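Local coordinates for protein rusticyanin (PDB 2CAL) that carries electrons in the periplasm from cytochrome c552 to the A-type oxidase by means of one bound copper ion, at residues 43-48 and 52-57; 93-98 and 134-139; 124-127 and 132-135. The protein carries 1 engineered substitution. All coordinates share one frame; numbering follows the deposited sequence. Where two conformers were deposited one is given.

Interaction 1. Residues 43-48 and 52-57; sequences AVLPGF and SFEVHD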
ATOM      1  N   ALA A  43      -5.366  -3.954  -0.408  1.00 11.12           N
ATOM      2  CA  ALA A  43      -5.316  -4.934   0.683  1.00 11.66           C
ATOM      3  C   ALA A  43      -6.120  -6.200   0.315  1.00 11.48           C
ATOM      4  O   ALA A  43      -7.354  -6.109   0.249  1.00 12.65           O
ATOM      5  CB  ALA A  43      -5.873  -4.312   1.953  1.00 12.87           C
ATOM      6  N   VAL A  44      -5.441  -7.293   0.086  1.00 11.92           N
ATOM      7  CA  VAL A  44      -5.966  -8.631  -0.164  1.00 12.37           C
ATOM      8  C   VAL A  44      -7.013  -8.576  -1.302  1.00 12.14           C
ATOM      9  O   VAL A  44      -8.235  -8.644  -1.132  1.00 13.53           O
ATOM     10  CB  VAL A  44      -6.579  -9.335   1.071  1.00 12.27           C
ATOM     11  CG1 VAL A  44      -6.784 -10.821   0.810  1.00 15.30           C
ATOM     12  CG2 VAL A  44      -5.690  -9.160   2.307  1.00 13.37           C
ATOM     13  N   LEU A  45      -6.512  -8.446  -2.517  1.00 12.51           N
ATOM     14  CA  LEU A  45      -7.387  -8.614  -3.677  1.00 12.77           C
ATOM     15  C   LEU A  45      -7.927 -10.046  -3.641  1.00 12.91           C
ATOM     16  O   LEU A  45      -7.260 -10.971  -3.159  1.00 12.79           O
ATOM     17  CB  LEU A  45      -6.637  -8.383  -4.987  1.00 12.28           C
ATOM     18  CG  LEU A  45      -6.192  -6.965  -5.289  1.00 12.72           C
ATOM     19  CD1 LEU A  45      -5.397  -6.887  -6.587  1.00 16.23           C
ATOM     20  CD2 LEU A  45      -7.413  -6.050  -5.368  1.00 14.18           C
ATOM     21  N   PRO A  46      -9.143 -10.231  -4.179  1.00 14.33           N
ATOM     22  CA  PRO A  46      -9.740 -11.594  -4.215  1.00 16.56           C
ATOM     23  C   PRO A  46      -8.791 -12.674  -4.715  1.00 15.18           C
ATOM     24  O   PRO A  46      -8.215 -12.574  -5.785  1.00 15.74           O
ATOM     25  CB  PRO A  46     -10.917 -11.441  -5.185  1.00 19.73           C
ATOM     26  CG  PRO A  46     -11.313  -9.993  -4.984  1.00 20.41           C
ATOM     27  CD  PRO A  46     -10.049  -9.200  -4.709  1.00 16.40           C
ATOM     28  N   GLY A  47      -8.670 -13.706  -3.876  1.00 15.74           N
ATOM     29  CA  GLY A  47      -7.879 -14.882  -4.174  1.00 15.31           C
ATOM     30  C   GLY A  47      -6.404 -14.788  -3.828  1.00 13.47           C
ATOM     31  O   GLY A  47      -5.715 -15.791  -3.915  1.00 13.70           O
ATOM     32  N   PHE A  48      -5.923 -13.590  -3.460  1.00 12.68           N
ATOM     33  CA  PHE A  48      -4.518 -13.496  -3.043  1.00 13.54           C
ATOM     34  C   PHE A  48      -4.355 -13.910  -1.577  1.00 14.81           C
ATOM     35  O   PHE A  48      -5.328 -13.874  -0.818  1.00 15.31           O
ATOM     36  CB  PHE A  48      -3.999 -12.054  -3.252  1.00 14.06           C
ATOM     37  CG  PHE A  48      -3.631 -11.752  -4.702  1.00 12.97           C
ATOM     38  CD1 PHE A  48      -2.300 -11.889  -5.082  1.00 14.38           C
ATOM     39  CD2 PHE A  48      -4.567 -11.372  -5.628  1.00 12.84           C
ATOM     40  CE1 PHE A  48      -1.918 -11.572  -6.384  1.00 15.09           C
ATOM     41  CE2 PHE A  48      -4.173 -11.028  -6.931  1.00 14.03           C
ATOM     42  CZ  PHE A  48      -2.857 -11.151  -7.304  1.00 14.61           C
ATOM     43  N   SER A  52      -2.020  -9.735   2.920  1.00 13.33           N
ATOM     44  CA  SER A  52      -1.009  -9.211   1.983  1.00 13.04           C
ATOM     45  C   SER A  52      -1.530  -7.970   1.308  1.00 12.09           C
ATOM     46  O   SER A  52      -2.734  -7.678   1.251  1.00 12.00           O
ATOM     47  CB  SER A  52      -0.614 -10.234   0.930  1.00 15.32           C
ATOM     48  OG  SER A  52      -1.707 -10.468  -0.000  1.00 15.31           O
ATOM     49  N   PHE A  53      -0.600  -7.188   0.754  1.00 11.85           N
ATOM     50  CA  PHE A  53      -0.867  -6.117  -0.184  1.00 11.67           C
ATOM     51  C   PHE A  53      -0.562  -6.581  -1.623  1.00 11.27           C
ATOM     52  O   PHE A  53       0.448  -7.289  -1.798  1.00 13.27           O
ATOM     53  CB  PHE A  53       0.032  -4.896   0.082  1.00 11.77           C
ATOM     54  CG  PHE A  53      -0.168  -4.214   1.421  1.00 11.28           C
ATOM     55  CD1 PHE A  53      -1.255  -3.376   1.621  1.00 11.83           C
ATOM     56  CD2 PHE A  53       0.746  -4.407   2.460  1.00 12.27           C
ATOM     57  CE1 PHE A  53      -1.387  -2.683   2.834  1.00 12.29           C
ATOM     58  CE2 PHE A  53       0.639  -3.714   3.647  1.00 11.96           C
ATOM     59  CZ  PHE A  53      -0.433  -2.853   3.824  1.00 11.67           C
ATOM     60  N   GLU A  54      -1.376  -6.135  -2.558  1.00 10.97           N
ATOM     61  CA  GLU A  54      -1.072  -6.349  -3.968  1.00 11.24           C
ATOM     62  C   GLU A  54      -0.779  -4.981  -4.596  1.00 11.14           C
ATOM     63  O   GLU A  54      -1.506  -3.990  -4.400  1.00 12.11           O
ATOM     64  CB  GLU A  54      -2.229  -7.049  -4.688  1.00 11.80           C
ATOM     65  CG  GLU A  54      -2.243  -8.570  -4.468  1.00 13.07           C
ATOM     66  CD  GLU A  54      -2.512  -8.955  -3.017  1.00 11.44           C
ATOM     67  OE1 GLU A  54      -3.590  -8.656  -2.461  1.00 12.40           O
ATOM     68  OE2 GLU A  54      -1.578  -9.615  -2.512  1.00 13.06           O
ATOM     69  N   VAL A  55       0.263  -4.987  -5.412  1.00 11.45           N
ATOM     70  CA  VAL A  55       0.651  -3.813  -6.190  1.00 12.40           C
ATOM     71  C   VAL A  55       1.017  -4.348  -7.579  1.00 12.94           C
ATOM     72  O   VAL A  55       1.874  -5.222  -7.692  1.00 12.78           O
ATOM     73  CB  VAL A  55       1.850  -3.037  -5.592  1.00 12.40           C
ATOM     74  CG1 VAL A  55       2.226  -1.839  -6.472  1.00 13.90           C
ATOM     75  CG2 VAL A  55       1.536  -2.552  -4.192  1.00 13.88           C
ATOM     76  N   HIS A  56       0.355  -3.815  -8.592  1.00 13.84           N
ATOM     77  CA  HIS A  56       0.611  -4.228  -9.989  1.00 14.09           C
ATOM     78  C   HIS A  56       0.464  -5.742 -10.129  1.00 14.77           C
ATOM     79  O   HIS A  56       1.205  -6.434 -10.811  1.00 15.08           O
ATOM     80  CB  HIS A  56       1.998  -3.740 -10.494  1.00 14.14           C
ATOM     81  CG  HIS A  56       1.979  -3.451 -11.982  1.00 12.68           C
ATOM     82  ND1 HIS A  56       2.037  -2.173 -12.437  1.00 13.01           N
ATOM     83  CD2 HIS A  56       1.833  -4.246 -13.042  1.00 14.76           C
ATOM     84  CE1 HIS A  56       1.959  -2.185 -13.780  1.00 14.21           C
ATOM     85  NE2 HIS A  56       1.850  -3.441 -14.166  1.00 15.06           N
ATOM     86  N   ASP A  57      -0.546  -6.305  -9.417  1.00 15.22           N
ATOM     87  CA  ASP A  57      -0.901  -7.694  -9.442  1.00 17.00           C
ATOM     88  C   ASP A  57       0.123  -8.627  -8.808  1.00 15.83           C
ATOM     89  O   ASP A  57       0.038  -9.845  -8.997  1.00 17.35           O
ATOM     90  CB  ASP A  57      -1.191  -8.193 -10.872  1.00 20.86           C
ATOM     91  CG  ASP A  57      -2.317  -9.207 -10.886  1.00 30.62           C
ATOM     92  OD1 ASP A  57      -3.262  -9.111 -10.092  1.00 35.37           O
ATOM     93  OD2 ASP A  57      -2.192 -10.088 -11.749  1.00 41.63           O
TER
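Glu54 reaches from strand 53-55 to the loop 43-48, where it meets Leu45 and Phe48. Its OE1 accepts the backbone N-H of Leu45 at 2.9 Å from Leu45 N, nearly along the C-O axis of the carboxylate. The N-H...O angle is 152°. Val44 CA lies close to the same oxygen. Phe48 lies over the bent chain of Glu54. Glu54 CG sits 3.4 Å from the centroid of the Phe48 ring, over its face, in a CH-pi contact. The carboxylate is stacked nearly flat against the ring, with planes 16° apart. The bend at chi2 of Glu54 (66°) turns the carboxylate away from the ring centre, toward Phe48 CB and Leu45 N, while CG stays over the ring. Leu45 CD1 also packs against Glu54 CB at 3.7 Å. Asp57 marks the far end of the ring. Its OD1 lies 3.5 Å from Phe48 CZ, at the ring edge.

Backbone contacts set the frame. Val44 N donates to Ser52 O at 3.0 Å. Ala43 and Phe53 form an antiparallel non-hydrogen-bonded pair, where strand 36-43 ends beside strand 53-55. A type II turn from Leu45 to Phe48 reverses the loop and returns Phe48 to Glu54. Phe48 N bonds to Leu45 O within this turn. Ser52 OG is hydrogen-bonded to Pro49 O and lies 2.7 Å from Glu54 OE2.

The contact thus closes a connection between two neighbouring strands of one sheet in the cupredoxin sandwich. A side-chain carboxylate does the work of a backbone acceptor for Leu45. Glu54 is buried, and Phe53 O, another acceptor, lies 3.2 Å from its OE2. Burial and the nearby Phe53 O would probably disfavour the charged form. The Leu45 N-H and the neighbouring Lys59 may offset this.

Interaction 2. Residues 93-98 and 134-139; sequences PPYAVM and YYVCQI. With CU1 (copper (I) ion), chain B.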
ATOM      1  N   PRO A  93      11.083  -5.337   9.357  1.00 14.31           N
ATOM      2  CA  PRO A  93      10.593  -6.520  10.081  1.00 14.77           C
ATOM      3  C   PRO A  93      11.657  -7.175  10.928  1.00 15.45           C
ATOM      4  O   PRO A  93      12.843  -6.869  10.762  1.00 17.16           O
ATOM      5  CB  PRO A  93      10.169  -7.418   8.904  1.00 17.48           C
ATOM      6  CG  PRO A  93      11.169  -7.063   7.811  1.00 16.00           C
ATOM      7  CD  PRO A  93      11.233  -5.570   7.885  1.00 15.03           C
ATOM      8  N   PRO A  94      11.303  -8.098  11.835  1.00 18.12           N
ATOM      9  CA  PRO A  94       9.934  -8.562  12.046  1.00 16.25           C
ATOM     10  C   PRO A  94       9.144  -7.552  12.848  1.00 15.59           C
ATOM     11  O   PRO A  94       9.684  -6.806  13.660  1.00 16.00           O
ATOM     12  CB  PRO A  94      10.114  -9.865  12.841  1.00 18.29           C
ATOM     13  CG  PRO A  94      11.337  -9.637  13.632  1.00 21.50           C
ATOM     14  CD  PRO A  94      12.225  -8.804  12.746  1.00 18.56           C
ATOM     15  N   TYR A  95       7.833  -7.513  12.649  1.00 13.98           N
ATOM     16  CA  TYR A  95       6.903  -6.653  13.372  1.00 13.89           C
ATOM     17  C   TYR A  95       6.180  -7.415  14.462  1.00 14.19           C
ATOM     18  O   TYR A  95       5.785  -8.572  14.282  1.00 15.03           O
ATOM     19  CB  TYR A  95       5.880  -6.090  12.352  1.00 14.59           C
ATOM     20  CG  TYR A  95       6.570  -5.304  11.257  1.00 13.21           C
ATOM     21  CD1 TYR A  95       6.734  -5.813   9.960  1.00 14.21           C
ATOM     22  CD2 TYR A  95       7.079  -4.048  11.523  1.00 13.73           C
ATOM     23  CE1 TYR A  95       7.390  -5.067   8.991  1.00 13.95           C
ATOM     24  CE2 TYR A  95       7.742  -3.268  10.578  1.00 13.12           C
ATOM     25  CZ  TYR A  95       7.852  -3.814   9.303  1.00 13.16           C
ATOM     26  OH  TYR A  95       8.518  -3.107   8.319  1.00 14.30           O
ATOM     27  N   ALA A  96       5.995  -6.721  15.579  1.00 13.48           N
ATOM     28  CA  ALA A  96       5.209  -7.212  16.686  1.00 14.66           C
ATOM     29  C   ALA A  96       3.745  -7.298  16.316  1.00 13.93           C
ATOM     30  O   ALA A  96       3.314  -6.670  15.333  1.00 14.66           O
ATOM     31  CB  ALA A  96       5.404  -6.286  17.901  1.00 15.98           C
ATOM     32  N   VAL A  97       2.947  -8.050  17.084  1.00 16.21           N
ATOM     33  CA  VAL A  97       1.486  -8.074  16.909  1.00 14.90           C
ATOM     34  C   VAL A  97       0.924  -6.669  16.901  1.00 15.87           C
ATOM     35  O   VAL A  97       0.033  -6.333  16.099  1.00 15.95           O
ATOM     36  CB  VAL A  97       0.847  -8.953  18.007  1.00 17.41           C
ATOM     37  CG1 VAL A  97      -0.641  -8.706  18.116  1.00 19.21           C
ATOM     38  CG2 VAL A  97       1.180 -10.417  17.730  1.00 19.32           C
ATOM     39  N   MET A  98       1.395  -5.795  17.782  1.00 16.30           N
ATOM     40  CA  MET A  98       1.124  -4.356  17.712  1.00 16.42           C
ATOM     41  C   MET A  98       2.367  -3.674  17.189  1.00 16.18           C
ATOM     42  O   MET A  98       3.248  -3.341  17.974  1.00 16.48           O
ATOM     43  CB  MET A  98       0.535  -3.801  19.008  0.36 16.82           C
ATOM     44  CG  MET A  98      -0.975  -4.089  19.023  0.36 13.32           C
ATOM     45  SD  MET A  98      -1.812  -3.405  20.456  0.36 11.42           S
ATOM     46  CE  MET A  98      -3.516  -3.818  20.043  0.36 15.63           C
ATOM     47  N   TYR A 134       9.405   0.706   4.390  1.00 12.33           N
ATOM     48  CA  TYR A 134       8.522  -0.469   4.422  1.00 12.42           C
ATOM     49  C   TYR A 134       7.106   0.099   4.422  1.00 10.79           C
ATOM     50  O   TYR A 134       6.817   1.088   5.095  1.00 12.19           O
ATOM     51  CB  TYR A 134       8.789  -1.361   5.638  1.00 12.84           C
ATOM     52  CG  TYR A 134      10.224  -1.835   5.629  1.00 13.87           C
ATOM     53  CD1 TYR A 134      10.583  -3.022   5.001  1.00 14.40           C
ATOM     54  CD2 TYR A 134      11.240  -1.046   6.181  1.00 14.91           C
ATOM     55  CE1 TYR A 134      11.916  -3.412   4.986  1.00 17.80           C
ATOM     56  CE2 TYR A 134      12.561  -1.437   6.146  1.00 17.35           C
ATOM     57  CZ  TYR A 134      12.898  -2.634   5.544  1.00 18.72           C
ATOM     58  OH  TYR A 134      14.238  -3.049   5.505  1.00 23.58           O
ATOM     59  N   TYR A 135       6.215  -0.588   3.670  1.00 11.59           N
ATOM     60  CA  TYR A 135       4.775  -0.288   3.749  1.00 10.60           C
ATOM     61  C   TYR A 135       4.173  -1.417   4.574  1.00 11.36           C
ATOM     62  O   TYR A 135       4.409  -2.590   4.345  1.00 11.65           O
ATOM     63  CB  TYR A 135       4.086  -0.131   2.396  1.00 10.89           C
ATOM     64  CG  TYR A 135       4.271  -1.224   1.377  1.00 11.01           C
ATOM     65  CD1 TYR A 135       5.406  -1.330   0.555  1.00 10.87           C
ATOM     66  CD2 TYR A 135       3.290  -2.187   1.223  1.00 12.28           C
ATOM     67  CE1 TYR A 135       5.543  -2.345  -0.366  1.00 11.65           C
ATOM     68  CE2 TYR A 135       3.420  -3.202   0.286  1.00 13.52           C
ATOM     69  CZ  TYR A 135       4.543  -3.287  -0.533  1.00 11.65           C
ATOM     70  OH  TYR A 135       4.625  -4.326  -1.418  1.00 13.13           O
ATOM     71  N   VAL A 136       3.404  -1.043   5.611  1.00 11.51           N
ATOM     72  CA  VAL A 136       2.965  -1.943   6.665  1.00 11.34           C
ATOM     73  C   VAL A 136       1.512  -1.675   6.999  1.00 11.79           C
ATOM     74  O   VAL A 136       1.032  -0.541   7.051  1.00 13.10           O
ATOM     75  CB  VAL A 136       3.852  -1.714   7.909  1.00 12.86           C
ATOM     76  CG1 VAL A 136       3.599  -2.672   9.069  1.00 15.85           C
ATOM     77  CG2 VAL A 136       5.360  -1.780   7.602  1.00 13.32           C
ATOM     78  N   CYS A 137       0.785  -2.757   7.313  1.00 11.46           N
ATOM     79  CA  CYS A 137      -0.540  -2.668   7.903  1.00 12.14           C
ATOM     80  C   CYS A 137      -0.459  -2.665   9.445  1.00 11.59           C
ATOM     81  O   CYS A 137       0.300  -3.451  10.007  1.00 13.43           O
ATOM     82  CB  CYS A 137      -1.423  -3.839   7.418  1.00 12.72           C
ATOM     83  SG  CYS A 137      -3.101  -3.730   8.152  1.00 12.60           S
ATOM     84  N   GLN A 138      -1.239  -1.772  10.039  1.00 11.78           N
ATOM     85  CA  GLN A 138      -1.215  -1.657  11.505  1.00 13.26           C
ATOM     86  C   GLN A 138      -2.327  -2.432  12.216  1.00 12.99           C
ATOM     87  O   GLN A 138      -2.377  -2.398  13.440  1.00 13.36           O
ATOM     88  CB  GLN A 138      -1.373  -0.175  11.901  1.00 15.04           C
ATOM     89  CG  GLN A 138      -0.084   0.629  11.646  1.00 17.11           C
ATOM     90  CD  GLN A 138      -0.163   1.958  12.360  1.00 21.60           C
ATOM     91  OE1 GLN A 138      -0.820   2.964  12.064  1.00 29.30           O
ATOM     92  NE2 GLN A 138       0.640   2.005  13.408  1.00 33.46           N
ATOM     93  N   ILE A 139      -3.212  -3.115  11.493  1.00 12.29           N
ATOM     94  CA  ILE A 139      -4.222  -3.940  12.217  1.00 12.74           C
ATOM     95  C   ILE A 139      -3.481  -4.978  13.006  1.00 13.54           C
ATOM     96  O   ILE A 139      -2.642  -5.668  12.442  1.00 13.50           O
ATOM     97  CB  ILE A 139      -5.219  -4.552  11.220  1.00 14.65           C
ATOM     98  CG1 ILE A 139      -6.123  -3.531  10.549  1.00 13.45           C
ATOM     99  CG2 ILE A 139      -6.022  -5.637  11.952  1.00 17.27           C
ATOM    100  CD1 ILE A 139      -7.202  -2.924  11.407  1.00 15.71           C
TER
HETATM  101 CU   CU1 B1156      -3.982  -5.424   7.182  0.75 15.04          CU
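Pro93 and Tyr95 make an apolar, largely aromatic contact with Tyr134 and Val136 on one side of the cupredoxin beta sandwich. The first pair sits in the loop between strands 87-89 and 104-105. The second lies at the end of strand 131-136, just before copper ligand Cys137. Pro93 CD comes over one face of the Tyr134 ring, 3.7 Å from Tyr134 CE1. Tyr95 points its hydroxyl end at the base of the same side chain, with OH 3.2 Å from Tyr134 CB. That hydroxyl is hydrogen-bonded to Lys91 O. With an alanine in place of Tyr134, Pro93 CD would probably lose the aromatic face it rests on, and a gap would open beside the Tyr95 hydroxyl.

The Tyr95 ring is covered on both faces, by Pro93 CA and by Val136 CG1. Phe148 adds an edge-to-face contact. Val136 has CG2 beside its backbone N and CG1 anti to it (chi1 -175°). This brings CG2 to 3.6 Å from Tyr95 CZ while CG1 stands over the ring centre. Next along the chain, Cys137 SG binds the copper at 2.1 Å and accepts the N-H of Ile139, 3.4 Å from Ile139 N.

Interaction 3. Residues 124-127 and 132-135; sequences FTWH and TYYY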
ATOM      1  N   PHE A 124      -2.857   9.674  -1.268  1.00 11.95           N
ATOM      2  CA  PHE A 124      -1.947  10.619  -0.573  1.00 12.58           C
ATOM      3  C   PHE A 124      -0.675  10.804  -1.434  1.00 12.36           C
ATOM      4  O   PHE A 124      -0.380   9.949  -2.270  1.00 13.95           O
ATOM      5  CB  PHE A 124      -1.639  10.176   0.833  1.00 14.11           C
ATOM      6  CG  PHE A 124      -0.854   8.913   1.002  1.00 13.05           C
ATOM      7  CD1 PHE A 124       0.522   8.905   0.983  1.00 13.69           C
ATOM      8  CD2 PHE A 124      -1.489   7.690   1.190  1.00 14.95           C
ATOM      9  CE1 PHE A 124       1.225   7.717   1.137  1.00 13.28           C
ATOM     10  CE2 PHE A 124      -0.782   6.519   1.335  1.00 14.68           C
ATOM     11  CZ  PHE A 124       0.593   6.498   1.307  1.00 14.73           C
ATOM     12  N   THR A 125       0.014  11.893  -1.164  1.00 13.05           N
ATOM     13  CA  THR A 125       1.285  12.153  -1.855  1.00 13.86           C
ATOM     14  C   THR A 125       2.436  12.015  -0.890  1.00 13.03           C
ATOM     15  O   THR A 125       2.306  12.165   0.335  1.00 14.53           O
ATOM     16  CB  THR A 125       1.231  13.543  -2.463  0.73 14.22           C
ATOM     17  OG1 THR A 125       2.249  13.692  -3.474  0.73 16.29           O
ATOM     18  CG2 THR A 125       1.564  14.661  -1.479  0.73 20.52           C
ATOM     19  N   TRP A 126       3.621  11.746  -1.401  1.00 11.83           N
ATOM     20  CA  TRP A 126       4.806  11.410  -0.647  1.00 12.06           C
ATOM     21  C   TRP A 126       6.024  11.882  -1.401  1.00 11.99           C
ATOM     22  O   TRP A 126       6.151  11.623  -2.596  1.00 12.93           O
ATOM     23  CB  TRP A 126       4.849   9.891  -0.383  1.00 11.47           C
ATOM     24  CG  TRP A 126       5.995   9.337   0.414  1.00 11.63           C
ATOM     25  CD1 TRP A 126       6.577   9.909   1.542  1.00 12.91           C
ATOM     26  CD2 TRP A 126       6.701   8.087   0.192  1.00 11.95           C
ATOM     27  NE1 TRP A 126       7.584   9.083   1.989  1.00 13.05           N
ATOM     28  CE2 TRP A 126       7.698   7.965   1.184  1.00 12.31           C
ATOM     29  CE3 TRP A 126       6.605   7.067  -0.769  1.00 11.86           C
ATOM     30  CZ2 TRP A 126       8.550   6.884   1.230  1.00 13.30           C
ATOM     31  CZ3 TRP A 126       7.457   6.000  -0.718  1.00 12.88           C
ATOM     32  CH2 TRP A 126       8.421   5.911   0.274  1.00 13.63           C
ATOM     33  N   HIS A 127       6.914  12.565  -0.679  1.00 12.25           N
ATOM     34  CA  HIS A 127       8.148  13.112  -1.234  1.00 13.14           C
ATOM     35  C   HIS A 127       9.332  12.604  -0.393  1.00 13.34           C
ATOM     36  O   HIS A 127       9.835  13.416   0.384  1.00 14.08           O
ATOM     37  CB  HIS A 127       8.117  14.649  -1.223  1.00 14.60           C
ATOM     38  CG  HIS A 127       7.160  15.273  -2.176  1.00 14.51           C
ATOM     39  ND1 HIS A 127       7.574  15.682  -3.440  1.00 15.96           N
ATOM     40  CD2 HIS A 127       5.868  15.618  -2.066  1.00 15.87           C
ATOM     41  CE1 HIS A 127       6.518  16.205  -4.041  1.00 17.30           C
ATOM     42  NE2 HIS A 127       5.469  16.180  -3.262  1.00 17.61           N
ATOM     43  N   THR A 132      15.694   3.280   2.389  1.00 13.11           N
ATOM     44  CA  THR A 132      14.822   2.103   2.441  1.00 13.54           C
ATOM     45  C   THR A 132      13.659   2.356   3.379  1.00 14.00           C
ATOM     46  O   THR A 132      13.850   2.891   4.474  1.00 13.17           O
ATOM     47  CB  THR A 132      15.627   0.856   2.874  1.00 15.49           C
ATOM     48  OG1 THR A 132      16.654   0.719   1.903  1.00 18.86           O
ATOM     49  CG2 THR A 132      14.782  -0.409   2.924  1.00 16.10           C
ATOM     50  N   TYR A 133      12.466   2.002   2.931  1.00 13.64           N
ATOM     51  CA  TYR A 133      11.238   2.095   3.699  1.00 11.99           C
ATOM     52  C   TYR A 133      10.475   0.793   3.563  1.00 11.29           C
ATOM     53  O   TYR A 133      10.804  -0.093   2.821  1.00 12.46           O
ATOM     54  CB  TYR A 133      10.383   3.257   3.210  1.00 13.01           C
ATOM     55  CG  TYR A 133      11.056   4.606   3.106  1.00 12.27           C
ATOM     56  CD1 TYR A 133      11.862   5.015   2.036  1.00 13.49           C
ATOM     57  CD2 TYR A 133      10.897   5.536   4.125  1.00 12.97           C
ATOM     58  CE1 TYR A 133      12.465   6.249   1.977  1.00 13.82           C
ATOM     59  CE2 TYR A 133      11.488   6.791   4.073  1.00 14.32           C
ATOM     60  CZ  TYR A 133      12.280   7.148   2.980  1.00 13.61           C
ATOM     61  OH  TYR A 133      12.862   8.393   2.960  1.00 15.28           O
ATOM     62  N   TYR A 134       9.405   0.706   4.390  1.00 12.33           N
ATOM     63  CA  TYR A 134       8.522  -0.469   4.422  1.00 12.42           C
ATOM     64  C   TYR A 134       7.106   0.099   4.422  1.00 10.79           C
ATOM     65  O   TYR A 134       6.817   1.088   5.095  1.00 12.19           O
ATOM     66  CB  TYR A 134       8.789  -1.361   5.638  1.00 12.84           C
ATOM     67  CG  TYR A 134      10.224  -1.835   5.629  1.00 13.87           C
ATOM     68  CD1 TYR A 134      10.583  -3.022   5.001  1.00 14.40           C
ATOM     69  CD2 TYR A 134      11.240  -1.046   6.181  1.00 14.91           C
ATOM     70  CE1 TYR A 134      11.916  -3.412   4.986  1.00 17.80           C
ATOM     71  CE2 TYR A 134      12.561  -1.437   6.146  1.00 17.35           C
ATOM     72  CZ  TYR A 134      12.898  -2.634   5.544  1.00 18.72           C
ATOM     73  OH  TYR A 134      14.238  -3.049   5.505  1.00 23.58           O
ATOM     74  N   TYR A 135       6.215  -0.588   3.670  1.00 11.59           N
ATOM     75  CA  TYR A 135       4.775  -0.288   3.749  1.00 10.60           C
ATOM     76  C   TYR A 135       4.173  -1.417   4.574  1.00 11.36           C
ATOM     77  O   TYR A 135       4.409  -2.590   4.345  1.00 11.65           O
ATOM     78  CB  TYR A 135       4.086  -0.131   2.396  1.00 10.89           C
ATOM     79  CG  TYR A 135       4.271  -1.224   1.377  1.00 11.01           C
ATOM     80  CD1 TYR A 135       5.406  -1.330   0.555  1.00 10.87           C
ATOM     81  CD2 TYR A 135       3.290  -2.187   1.223  1.00 12.28           C
ATOM     82  CE1 TYR A 135       5.543  -2.345  -0.366  1.00 11.65           C
ATOM     83  CE2 TYR A 135       3.420  -3.202   0.286  1.00 13.52           C
ATOM     84  CZ  TYR A 135       4.543  -3.287  -0.533  1.00 11.65           C
ATOM     85  OH  TYR A 135       4.625  -4.326  -1.418  1.00 13.13           O
TER
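Trp126 and Tyr133 form a T-shaped (edge-to-face) pair in the core of the cupredoxin beta sandwich. Trp126 stands on strand 119-126 of one sheet and Tyr133 on strand 131-136 of the other. A short loop joins the two strands. Trp126 CA and Tyr133 CA are 12.1 Å apart, and the two rings bridge the distance.

Trp126 holds its indole extended into the core, with CG anti to the backbone N (chi1 -179°). Chi2 (40°) then sets the turn of the indole that puts CZ2 and CH2 foremost. Tyr133 turns CG beside its own backbone N and presents a ring face to that edge. The planes are at 86°, close to perpendicular. The centroids of the indole six-membered ring and the Tyr133 ring are 5.1 Å apart. Tyr133 is also tied at its far end, where OH is hydrogen-bonded to Thr129 O in the connecting loop. Ile88 touches both aromatic side chains, and Ile151 touches Trp126, so the pair is set among apolar neighbours.

Trp126 CZ2 stands over the centre of the Tyr133 ring, 3.9 Å from Tyr133 CG.

In the fold
Interactions 1 and 2 meet beside the copper site. Phe53 CZ of interaction 1 packs 3.7 Å from Cys137 N of interaction 2. Phe53 CD2 lies 3.6 Å from Tyr135 CD2, a residue common to interactions 2 and 3. The copper is bound by Cys137, His84 and Met147. The Phe53 side chain is about 6 Å from the metal at nearest atoms, and that of Ala43 is about 4 Å from those of His84 and Met147. Interactions 2 and 3 share strand 131-136, with centres 15 Å apart. Interaction 3 lies away from the copper site. Its centre is 18 Å from that of interaction 1, across the centre of the chain.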